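Side-chain contacts in pumilio homolog 23 (Arabidopsis thaliana, PDB 5WZJ), which binds RNA in a sequence-specific manner, recognising a stretch of 18S rRNA through its pumilio repeats, and probably regulates translation and mRNA stability: residues T416-P421 with A456-E461; E527-K532 with D551-R556. One frame throughout, in Å; residues are numbered along the deposited sequence.

Contact 1 of 2, residues T416-P421 with A456-E461; sequences TWEWAP and AEYITE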
loop_
_atom_site.group_PDB
_atom_site.type_symbol
_atom_site.label_atom_id
_atom_site.label_comp_id
_atom_site.label_asym_id
_atom_site.label_seq_id
_atom_site.Cartn_x
_atom_site.Cartn_y
_atom_site.Cartn_z
ATOM N N THR A 416 1.349 -8.586 35.899
ATOM C CA THR A 416 2.779 -8.488 36.157
ATOM C C THR A 416 3.603 -8.171 34.914
ATOM O O THR A 416 4.789 -7.851 35.048
ATOM C CB THR A 416 3.300 -9.792 36.787
ATOM O OG1 THR A 416 3.123 -10.877 35.866
ATOM C CG2 THR A 416 2.533 -10.100 38.062
ATOM N N TRP A 417 3.014 -8.241 33.721
ATOM C CA TRP A 417 3.734 -7.899 32.501
ATOM C C TRP A 417 4.212 -6.452 32.555
ATOM O O TRP A 417 3.486 -5.559 32.997
ATOM C CB TRP A 417 2.836 -8.114 31.275
ATOM C CG TRP A 417 3.571 -7.924 29.990
ATOM C CD1 TRP A 417 4.161 -8.895 29.236
ATOM C CD2 TRP A 417 3.814 -6.681 29.311
ATOM N NE1 TRP A 417 4.761 -8.338 28.128
ATOM C CE2 TRP A 417 4.560 -6.981 28.147
ATOM C CE3 TRP A 417 3.474 -5.349 29.572
ATOM C CZ2 TRP A 417 4.974 -5.992 27.243
ATOM C CZ3 TRP A 417 3.888 -4.362 28.670
ATOM C CH2 TRP A 417 4.633 -4.691 27.528
ATOM N N GLU A 418 5.447 -6.220 32.116
ATOM C CA GLU A 418 5.961 -4.857 32.115
ATOM C C GLU A 418 6.646 -4.491 30.810
ATOM O O GLU A 418 6.679 -3.315 30.440
ATOM C CB GLU A 418 6.946 -4.660 33.261
ATOM C CG GLU A 418 6.307 -4.576 34.620
ATOM C CD GLU A 418 7.308 -4.204 35.683
ATOM O OE1 GLU A 418 8.302 -3.525 35.340
ATOM O OE2 GLU A 418 7.107 -4.604 36.851
ATOM N N TRP A 419 7.222 -5.478 30.127
ATOM C CA TRP A 419 8.128 -5.225 29.010
ATOM C C TRP A 419 8.366 -6.549 28.293
ATOM O O TRP A 419 8.074 -7.619 28.836
ATOM C CB TRP A 419 9.454 -4.614 29.508
ATOM C CG TRP A 419 10.299 -3.944 28.448
ATOM C CD1 TRP A 419 11.503 -4.380 27.953
ATOM C CD2 TRP A 419 10.014 -2.710 27.770
ATOM N NE1 TRP A 419 11.967 -3.505 27.001
ATOM C CE2 TRP A 419 11.075 -2.471 26.872
ATOM C CE3 TRP A 419 8.961 -1.791 27.829
ATOM C CZ2 TRP A 419 11.115 -1.350 26.046
ATOM C CZ3 TRP A 419 9.003 -0.673 27.003
ATOM C CH2 TRP A 419 10.074 -0.467 26.121
ATOM N N ALA A 420 8.906 -6.467 27.067
ATOM C CA ALA A 420 9.336 -7.642 26.300
ATOM C C ALA A 420 10.790 -7.439 25.889
ATOM O O ALA A 420 11.074 -7.027 24.754
ATOM C CB ALA A 420 8.440 -7.878 25.082
ATOM N N PRO A 421 11.737 -7.723 26.785
ATOM C CA PRO A 421 13.136 -7.346 26.532
ATOM C C PRO A 421 13.667 -7.940 25.233
ATOM O O PRO A 421 13.535 -9.139 24.972
ATOM C CB PRO A 421 13.880 -7.897 27.757
ATOM C CG PRO A 421 12.830 -8.070 28.806
ATOM C CD PRO A 421 11.578 -8.433 28.067
ATOM N N ALA A 456 14.993 5.382 31.448
ATOM C CA ALA A 456 15.952 5.605 30.369
ATOM C C ALA A 456 16.165 4.354 29.531
ATOM O O ALA A 456 16.184 4.422 28.295
ATOM C CB ALA A 456 17.288 6.100 30.951
ATOM N N GLU A 457 16.288 3.189 30.171
ATOM C CA GLU A 457 16.605 2.000 29.383
ATOM C C GLU A 457 15.448 1.599 28.470
ATOM O O GLU A 457 15.678 1.147 27.339
ATOM C CB GLU A 457 17.018 0.849 30.293
ATOM C CG GLU A 457 15.975 0.389 31.260
ATOM C CD GLU A 457 16.490 -0.734 32.138
ATOM O OE1 GLU A 457 16.601 -1.879 31.631
ATOM O OE2 GLU A 457 16.802 -0.459 33.324
ATOM N N TYR A 458 14.200 1.755 28.928
ATOM C CA TYR A 458 13.062 1.465 28.053
ATOM C C TYR A 458 12.965 2.472 26.904
ATOM O O TYR A 458 12.670 2.091 25.764
ATOM C CB TYR A 458 11.754 1.464 28.850
ATOM C CG TYR A 458 11.538 0.282 29.791
ATOM C CD1 TYR A 458 12.397 -0.810 29.803
ATOM C CD2 TYR A 458 10.446 0.266 30.658
ATOM C CE1 TYR A 458 12.184 -1.886 30.672
ATOM C CE2 TYR A 458 10.219 -0.795 31.514
ATOM C CZ TYR A 458 11.087 -1.867 31.519
ATOM O OH TYR A 458 10.843 -2.913 32.381
ATOM N N ILE A 459 13.199 3.763 27.185
ATOM C CA ILE A 459 13.149 4.779 26.134
ATOM C C ILE A 459 14.254 4.552 25.104
ATOM O O ILE A 459 14.032 4.711 23.898
ATOM C CB ILE A 459 13.223 6.195 26.746
ATOM C CG1 ILE A 459 11.924 6.527 27.482
ATOM C CG2 ILE A 459 13.455 7.236 25.672
ATOM C CD1 ILE A 459 11.866 7.953 28.079
ATOM N N THR A 460 15.462 4.190 25.548
ATOM C CA THR A 460 16.520 3.924 24.571
ATOM C C THR A 460 16.217 2.665 23.769
ATOM O O THR A 460 16.440 2.630 22.553
ATOM C CB THR A 460 17.889 3.806 25.251
ATOM O OG1 THR A 460 17.896 2.663 26.102
ATOM C CG2 THR A 460 18.184 5.031 26.076
ATOM N N GLU A 461 15.688 1.625 24.422
ATOM C CA GLU A 461 15.247 0.447 23.679
ATOM C C GLU A 461 14.192 0.808 22.636
ATOM O O GLU A 461 14.192 0.259 21.524
ATOM C CB GLU A 461 14.694 -0.611 24.633
ATOM C CG GLU A 461 15.747 -1.276 25.482
ATOM C CD GLU A 461 16.654 -2.168 24.667
ATOM O OE1 GLU A 461 16.283 -3.344 24.456
ATOM O OE2 GLU A 461 17.723 -1.686 24.228
HETATM O O HOH W 1 13.909 -4.031 24.839
#
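With CG turned opposite the backbone N (chi1 -163°), Trp419 sends its indole out of the loop toward helix 456-463, where Tyr458, its own CG opposite the carbonyl carbon (chi1 -72°), lays its ring over one indole face. The two planes lie 5° apart in an offset stack, with the six-membered indole ring and the phenol ring 4.0 Å between centroids. The side chains run past each other in opposite directions: Tyr458 CE1 sits 3.6 Å from Trp419 CG, while Tyr458 CB lies over the six-membered ring as a CH-pi contact. At the indole edge Glu461 CB comes 3.9 Å from Trp419 CZ2. A water accepts from Trp419 NE1 at 3.0 Å; the Glu461 chain, bent at chi2, places OE1 near that water, at a distance too short to be trusted. Phe404 meets Trp419 edge-to-face, and Lys455 makes a cation-pi contact with Tyr458. Replacing Trp419 with an alanine would probably leave the Tyr458 ring without its stacking partner and the water without its indole donor. The stack pins the loop between helices 405-410 and 427-436 to helix 456-463 of Pumilio 7, within the right-handed superhelix of the pumilio fold.

Contact 2 of 2, residues E527-K532 with D551-R556; sequences ELLDVK and DGYASR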
loop_
_atom_site.group_PDB
_atom_site.type_symbol
_atom_site.label_atom_id
_atom_site.label_comp_id
_atom_site.label_asym_id
_atom_site.label_seq_id
_atom_site.Cartn_x
_atom_site.Cartn_y
_atom_site.Cartn_z
ATOM N N GLU A 527 28.759 12.929 21.422
ATOM C CA GLU A 527 28.594 11.481 21.358
ATOM C C GLU A 527 28.824 10.951 19.945
ATOM O O GLU A 527 29.438 9.890 19.769
ATOM C CB GLU A 527 27.210 11.084 21.875
ATOM C CG GLU A 527 27.066 11.293 23.375
ATOM C CD GLU A 527 25.748 10.765 23.928
ATOM O OE1 GLU A 527 25.171 11.416 24.830
ATOM O OE2 GLU A 527 25.290 9.700 23.469
ATOM N N LEU A 528 28.347 11.669 18.922
ATOM C CA LEU A 528 28.598 11.219 17.554
ATOM C C LEU A 528 30.080 11.300 17.213
ATOM O O LEU A 528 30.586 10.489 16.425
ATOM C CB LEU A 528 27.794 12.046 16.553
ATOM C CG LEU A 528 26.267 12.053 16.694
ATOM C CD1 LEU A 528 25.609 12.451 15.387
ATOM C CD2 LEU A 528 25.759 10.711 17.180
ATOM N N LEU A 529 30.782 12.275 17.790
ATOM C CA LEU A 529 32.218 12.390 17.579
ATOM C C LEU A 529 32.941 11.111 17.997
ATOM O O LEU A 529 33.844 10.645 17.295
ATOM C CB LEU A 529 32.737 13.606 18.348
ATOM C CG LEU A 529 34.115 14.170 18.025
ATOM C CD1 LEU A 529 34.348 14.206 16.519
ATOM C CD2 LEU A 529 34.224 15.562 18.629
ATOM N N ASP A 530 32.534 10.507 19.119
ATOM C CA ASP A 530 33.188 9.295 19.601
ATOM C C ASP A 530 33.027 8.111 18.655
ATOM O O ASP A 530 33.839 7.185 18.705
ATOM C CB ASP A 530 32.650 8.909 20.977
ATOM C CG ASP A 530 33.090 9.868 22.063
ATOM O OD1 ASP A 530 34.200 10.429 21.958
ATOM O OD2 ASP A 530 32.321 10.055 23.031
ATOM N N VAL A 531 31.997 8.098 17.814
ATOM C CA VAL A 531 31.764 6.983 16.902
ATOM C C VAL A 531 31.894 7.425 15.449
ATOM O O VAL A 531 31.383 6.762 14.549
ATOM C CB VAL A 531 30.396 6.325 17.167
ATOM C CG1 VAL A 531 30.284 5.888 18.628
ATOM C CG2 VAL A 531 29.253 7.275 16.806
ATOM N N LYS A 532 32.586 8.552 15.217
ATOM C CA LYS A 532 32.593 9.174 13.897
ATOM C C LYS A 532 33.159 8.240 12.835
ATOM O O LYS A 532 32.701 8.253 11.685
ATOM C CB LYS A 532 33.401 10.469 13.934
ATOM C CG LYS A 532 33.386 11.222 12.618
ATOM C CD LYS A 532 34.652 12.042 12.420
ATOM C CE LYS A 532 34.835 12.393 10.945
ATOM N NZ LYS A 532 36.149 13.047 10.690
ATOM N N ASP A 551 32.309 17.527 11.996
ATOM C CA ASP A 551 33.698 17.925 11.760
ATOM C C ASP A 551 33.971 19.330 12.293
ATOM O O ASP A 551 35.020 19.575 12.902
ATOM C CB ASP A 551 34.028 17.854 10.267
ATOM C CG ASP A 551 34.119 16.427 9.748
ATOM O OD1 ASP A 551 34.360 15.505 10.554
ATOM O OD2 ASP A 551 33.962 16.235 8.526
ATOM N N GLY A 552 33.037 20.265 12.074
ATOM C CA GLY A 552 33.223 21.622 12.569
ATOM C C GLY A 552 33.197 21.706 14.084
ATOM O O GLY A 552 33.907 22.520 14.682
ATOM N N TYR A 553 32.373 20.872 14.726
ATOM C CA TYR A 553 32.375 20.801 16.182
ATOM C C TYR A 553 33.723 20.321 16.713
ATOM O O TYR A 553 34.233 20.849 17.708
ATOM C CB TYR A 553 31.249 19.883 16.678
ATOM C CG TYR A 553 31.313 19.655 18.167
ATOM C CD1 TYR A 553 31.055 20.693 19.057
ATOM C CD2 TYR A 553 31.672 18.417 18.686
ATOM C CE1 TYR A 553 31.131 20.494 20.424
ATOM C CE2 TYR A 553 31.753 18.209 20.056
ATOM C CZ TYR A 553 31.483 19.249 20.918
ATOM O OH TYR A 553 31.568 19.052 22.281
ATOM N N ALA A 554 34.317 19.317 16.063
ATOM C CA ALA A 554 35.609 18.812 16.518
ATOM C C ALA A 554 36.713 19.846 16.326
ATOM O O ALA A 554 37.563 20.028 17.206
ATOM C CB ALA A 554 35.959 17.520 15.777
ATOM N N SER A 555 36.714 20.534 15.182
ATOM C CA SER A 555 37.833 21.385 14.790
ATOM C C SER A 555 37.703 22.813 15.314
ATOM O O SER A 555 38.673 23.362 15.839
ATOM C CB SER A 555 37.981 21.381 13.263
ATOM O OG SER A 555 36.877 21.991 12.622
ATOM N N ARG A 556 36.528 23.433 15.184
ATOM C CA ARG A 556 36.284 24.792 15.681
ATOM C C ARG A 556 35.062 24.796 16.589
ATOM O O ARG A 556 34.019 25.361 16.235
ATOM C CB ARG A 556 36.077 25.791 14.537
ATOM C CG ARG A 556 37.143 25.823 13.472
ATOM C CD ARG A 556 38.482 26.211 14.047
ATOM N NE ARG A 556 38.675 27.649 14.237
ATOM C CZ ARG A 556 39.346 28.432 13.390
ATOM N NH1 ARG A 556 39.506 29.723 13.657
ATOM N NH2 ARG A 556 39.868 27.925 12.279
#
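Lys532 reaches across to Asp551 from the first turn of the helix that follows Val531, and its chain is stretched out all the way: CG stands opposite the backbone N (chi1 -176°) and the later torsions are extended too. NZ ends 3.0 Å from Asp551 OD1, a salt bridge whose hydrogen bond is weak; the two side chains meet at about a right angle, with Lys532 CE also close to that oxygen. Within its own helix, Asp551 O accepts Ser555 N at 3.0 Å, the ordinary helical bond, and also Ser555 OG at 3.1 Å, the hydroxyl approaching 33° off the carbonyl plane. Near the C-terminal end of the pumilio superhelix, the salt bridge joins the start of helix 532-537 to helix 550-555, while Leu529 joins the end of helix 518-530 to that same helix. Leu529 carries the apolar part of the contact: its CD1 lies 3.8 Å from Ala554 CB, and its CD2 meets Tyr553 CD2 at the same distance. The Tyr553 hydroxyl has a weak hydrogen bond to Glu522 OE2, and its ring meets Trp560 edge-to-face. Glu527 is held outside the contact: OE1 accepts from Gly494 N and OE2 from Phe496 N. Where helix 518-530 runs out, Val531 N still bonds to Leu528 O and Lys532 N to Leu529 O.

Overall arrangement
Following the chain from the N terminus, contact 1 comes first: the loop after helix 405-410 meets helix 456-463, and the 34 residues between its segments, which include helices 427-436 and 445-453, form the loop it closes. The chain then runs through the rest of Pumilio 7 and through Pumilio 8 before contact 2 opens at the end of helix 518-530. Contact 2 closes a shorter loop of 18 residues, holding most of helix 532-537 and helix 541-547, on helix 550-555. The two are in series, neither nesting nor crossing. The centres of contacts 1 and 2 are about 31 Å apart and their nearest atoms about 9 Å, with no touch. They tie separate places in the C-terminal part of the superhelix.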